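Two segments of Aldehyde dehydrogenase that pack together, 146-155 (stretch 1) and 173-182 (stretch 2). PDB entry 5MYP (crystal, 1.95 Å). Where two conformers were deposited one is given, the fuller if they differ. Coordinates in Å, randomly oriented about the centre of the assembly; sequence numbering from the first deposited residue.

Stretch 1 146-155: NTAVIKPSEL
Stretch 2 (173-182) SDVVGIVNGG

Parallel strands pair through an alternating ladder of backbone hydrogen bonds, and the shape of the contact is then set by what each face of the ladder carries. Two segments of this aldehyde dehydrogenase illustrate the principle. Strand 147-151 and strand 176-178 run in the same direction, their axes inclined by 24° and 4.5 Å apart at closest approach. The register is simple: Ala148 lies beside Val176, Val149 beside Gly177 and Ile150 beside Ile178, with CA-CA distances of 4.9, 4.4 and 5.0 Å. The contact buries 654 Å², both sides summed.

The rungs use the odd-even logic of a parallel ladder. Ala148 N donates to Val175 O (2.9 Å) and Ala148 O accepts from Gly177 N (2.9 Å); Ile150 N then donates to Gly177 O (2.9 Å), and Ile150 O accepts from Val179 N (2.9 Å). Extended torsions, from -150/156 at Ala148 to -112/146 at Ile150, present these groups to the partner, while Val175, at -90/-40, turns its carbonyl into the first rung. Three of these carbonyls also receive CA-H contacts, as from Val176 CA to Ala148 O (3.3 Å) and from Val149 CA to Gly177 O (3.3 Å).

One face carries Ala148, Val176, Ile150 and Ile178. Ile150 (chi1 p, chi2 t) is the principal bump: its CG2 lies 4.2 Å from Val176 CG1 (Val176 chi1 t), and its CG1 lies 3.9 Å from Ile178 CG1 (Ile178 chi1 m, chi2 t). The methyl of Ala148 keeps the profile low beside Val176. Farther along, Pro152 CD comes 4.1 Å from Ile178 CG2, so the proline ring, C-gamma exo at phi/psi -64/146, continues the apolar surface beyond the strand.

The other face sets one bump, Val149, beside one hollow, Gly177. Gly177 offers no side chain next to Val149, and the two CA atoms make the closest pair in the register; a CB on the glycine would sit 3.6 Å from Val149 CG2. Val149 (chi1 t) also reaches along the sheet, its CG1 3.9 Å from CG2 of Val179 (chi1 t).

Past the ladder, polar groups take over. Lys151 starts sideways, but its chain (chi angles -162°, -92°, 137°, -164°) bends back so that NZ donates to Gly181 O at 2.8 Å. NZ also donates to Pro152 O (2.9 Å) and forms a salt bridge with Glu154 OE1 (3.5 Å), which supports the buried amine. Gly181, at 147/-166, has a backbone that by itself calls for glycine. The CA-to-CB bond of Glu154 points toward stretch 2, and with chi1 p and chi2 m its OE2 lies 3.4 Å from Gly182 CA; a CB on Gly182 would lie a tight 3.2 Å from that oxygen, so the bare glycine makes room for the carboxylate. Gly182 itself is the N-cap of the following helix.

A water bridges the two stretches here, donating to Pro152 O (2.8 Å) and Asn180 OD1 (2.9 Å) and accepting from Gly181 N (3.0 Å).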

# COMPACT_ATOMS: atom_id res chain seq x y z
N ASN A 146 -5.90 15.90 -4.52
CA ASN A 146 -5.12 15.58 -5.71
C ASN A 146 -5.81 16.16 -6.93
O ASN A 146 -6.98 16.55 -6.87
CB ASN A 146 -5.01 14.06 -5.87
CG ASN A 146 -4.39 13.40 -4.66
OD1 ASN A 146 -3.20 13.58 -4.38
ND2 ASN A 146 -5.19 12.64 -3.93
N THR A 147 -5.07 16.23 -8.03
CA THR A 147 -5.68 16.29 -9.36
C THR A 147 -5.60 14.89 -9.93
O THR A 147 -4.99 13.99 -9.34
CB THR A 147 -4.99 17.33 -10.27
OG1 THR A 147 -3.61 16.97 -10.46
CG2 THR A 147 -5.07 18.71 -9.65
N ALA A 148 -6.24 14.67 -11.08
CA ALA A 148 -6.39 13.32 -11.60
C ALA A 148 -6.47 13.26 -13.11
O ALA A 148 -6.83 14.24 -13.76
CB ALA A 148 -7.61 12.64 -11.00
N VAL A 149 -6.09 12.10 -13.65
CA VAL A 149 -6.36 11.74 -15.04
C VAL A 149 -7.19 10.46 -15.01
O VAL A 149 -6.86 9.53 -14.29
CB VAL A 149 -5.07 11.54 -15.84
CG1 VAL A 149 -5.38 11.05 -17.26
CG2 VAL A 149 -4.26 12.83 -15.88
N ILE A 150 -8.27 10.44 -15.79
CA ILE A 150 -9.11 9.24 -15.90
C ILE A 150 -8.99 8.62 -17.28
O ILE A 150 -8.83 9.33 -18.28
CB ILE A 150 -10.59 9.51 -15.53
CG1 ILE A 150 -11.26 10.52 -16.48
CG2 ILE A 150 -10.70 9.98 -14.10
CD1 ILE A 150 -12.76 10.58 -16.32
N LYS A 151 -9.07 7.29 -17.33
CA LYS A 151 -8.96 6.54 -18.57
C LYS A 151 -10.17 5.60 -18.68
O LYS A 151 -10.14 4.48 -18.15
CB LYS A 151 -7.61 5.80 -18.61
CG LYS A 151 -7.20 5.33 -20.00
CD LYS A 151 -7.68 3.92 -20.29
CE LYS A 151 -8.24 3.77 -21.68
NZ LYS A 151 -9.03 2.52 -21.81
N PRO A 152 -11.26 6.07 -19.32
CA PRO A 152 -12.45 5.23 -19.48
C PRO A 152 -12.20 3.98 -20.32
O PRO A 152 -11.40 4.03 -21.27
CB PRO A 152 -13.44 6.15 -20.19
CG PRO A 152 -12.98 7.53 -19.87
CD PRO A 152 -11.49 7.43 -19.85
N SER A 153 -12.88 2.89 -19.98
CA SER A 153 -12.79 1.66 -20.76
C SER A 153 -13.39 1.84 -22.15
O SER A 153 -14.49 2.39 -22.30
CB SER A 153 -13.50 0.51 -20.06
OG SER A 153 -13.48 -0.65 -20.87
N GLU A 154 -12.67 1.36 -23.16
CA GLU A 154 -13.16 1.40 -24.54
C GLU A 154 -14.28 0.38 -24.81
O GLU A 154 -14.98 0.49 -25.82
CB GLU A 154 -11.99 1.24 -25.54
CG GLU A 154 -11.46 -0.18 -25.77
CD GLU A 154 -10.38 -0.60 -24.79
OE1 GLU A 154 -10.38 -0.14 -23.62
OE2 GLU A 154 -9.51 -1.40 -25.22
N LEU A 155 -14.45 -0.60 -23.92
CA LEU A 155 -15.53 -1.59 -24.02
C LEU A 155 -16.87 -1.11 -23.41
O LEU A 155 -17.82 -1.89 -23.33
CB LEU A 155 -15.10 -2.93 -23.39
CG LEU A 155 -14.04 -3.74 -24.15
CD1 LEU A 155 -12.63 -3.29 -23.82
CD2 LEU A 155 -14.19 -5.22 -23.84
N SER A 173 -10.56 20.66 -16.87
CA SER A 173 -9.63 19.68 -17.45
C SER A 173 -8.24 19.73 -16.80
O SER A 173 -7.48 18.75 -16.86
CB SER A 173 -9.52 19.89 -18.97
OG SER A 173 -10.69 19.43 -19.62
N ASP A 174 -7.90 20.87 -16.19
CA ASP A 174 -6.69 20.99 -15.36
C ASP A 174 -6.76 20.15 -14.08
O ASP A 174 -5.75 19.68 -13.60
CB ASP A 174 -6.40 22.45 -15.00
CG ASP A 174 -5.79 23.23 -16.17
OD1 ASP A 174 -6.03 22.95 -17.37
OD2 ASP A 174 -5.03 24.16 -15.87
N VAL A 175 -7.94 19.99 -13.52
CA VAL A 175 -8.13 19.20 -12.29
C VAL A 175 -8.43 17.73 -12.61
O VAL A 175 -7.93 16.84 -11.92
CB VAL A 175 -9.21 19.84 -11.38
CG1 VAL A 175 -9.52 18.97 -10.18
CG2 VAL A 175 -8.74 21.22 -10.93
N VAL A 176 -9.24 17.47 -13.63
CA VAL A 176 -9.50 16.09 -14.12
C VAL A 176 -9.28 15.99 -15.63
O VAL A 176 -10.14 16.39 -16.42
CB VAL A 176 -10.92 15.59 -13.76
CG1 VAL A 176 -11.12 14.16 -14.23
CG2 VAL A 176 -11.16 15.70 -12.26
N GLY A 177 -8.13 15.45 -16.03
CA GLY A 177 -7.85 15.17 -17.43
C GLY A 177 -8.47 13.86 -17.86
O GLY A 177 -8.73 12.98 -17.03
N ILE A 178 -8.72 13.72 -19.16
CA ILE A 178 -9.32 12.50 -19.70
C ILE A 178 -8.47 11.97 -20.86
O ILE A 178 -8.10 12.73 -21.76
CB ILE A 178 -10.77 12.72 -20.19
CG1 ILE A 178 -11.63 13.35 -19.07
CG2 ILE A 178 -11.38 11.40 -20.66
CD1 ILE A 178 -13.03 13.77 -19.51
N VAL A 179 -8.14 10.68 -20.80
CA VAL A 179 -7.47 9.99 -21.91
C VAL A 179 -8.40 8.88 -22.38
O VAL A 179 -8.76 8.00 -21.60
CB VAL A 179 -6.10 9.42 -21.49
CG1 VAL A 179 -5.49 8.58 -22.62
CG2 VAL A 179 -5.15 10.54 -21.11
N ASN A 180 -8.78 8.91 -23.65
CA ASN A 180 -9.67 7.92 -24.25
C ASN A 180 -8.90 7.06 -25.24
O ASN A 180 -8.04 7.56 -25.97
CB ASN A 180 -10.86 8.62 -24.95
CG ASN A 180 -11.98 8.97 -23.98
OD1 ASN A 180 -12.54 8.08 -23.35
ND2 ASN A 180 -12.32 10.26 -23.87
N GLY A 181 -9.21 5.76 -25.24
CA GLY A 181 -8.63 4.82 -26.20
C GLY A 181 -8.43 3.43 -25.63
O GLY A 181 -8.95 3.12 -24.56
N GLY A 182 -7.66 2.62 -26.34
CA GLY A 182 -7.41 1.22 -25.98
C GLY A 182 -6.00 1.03 -25.46
O GLY A 182 -5.51 1.83 -24.65
O HOH W 1 -11.75 5.34 -23.67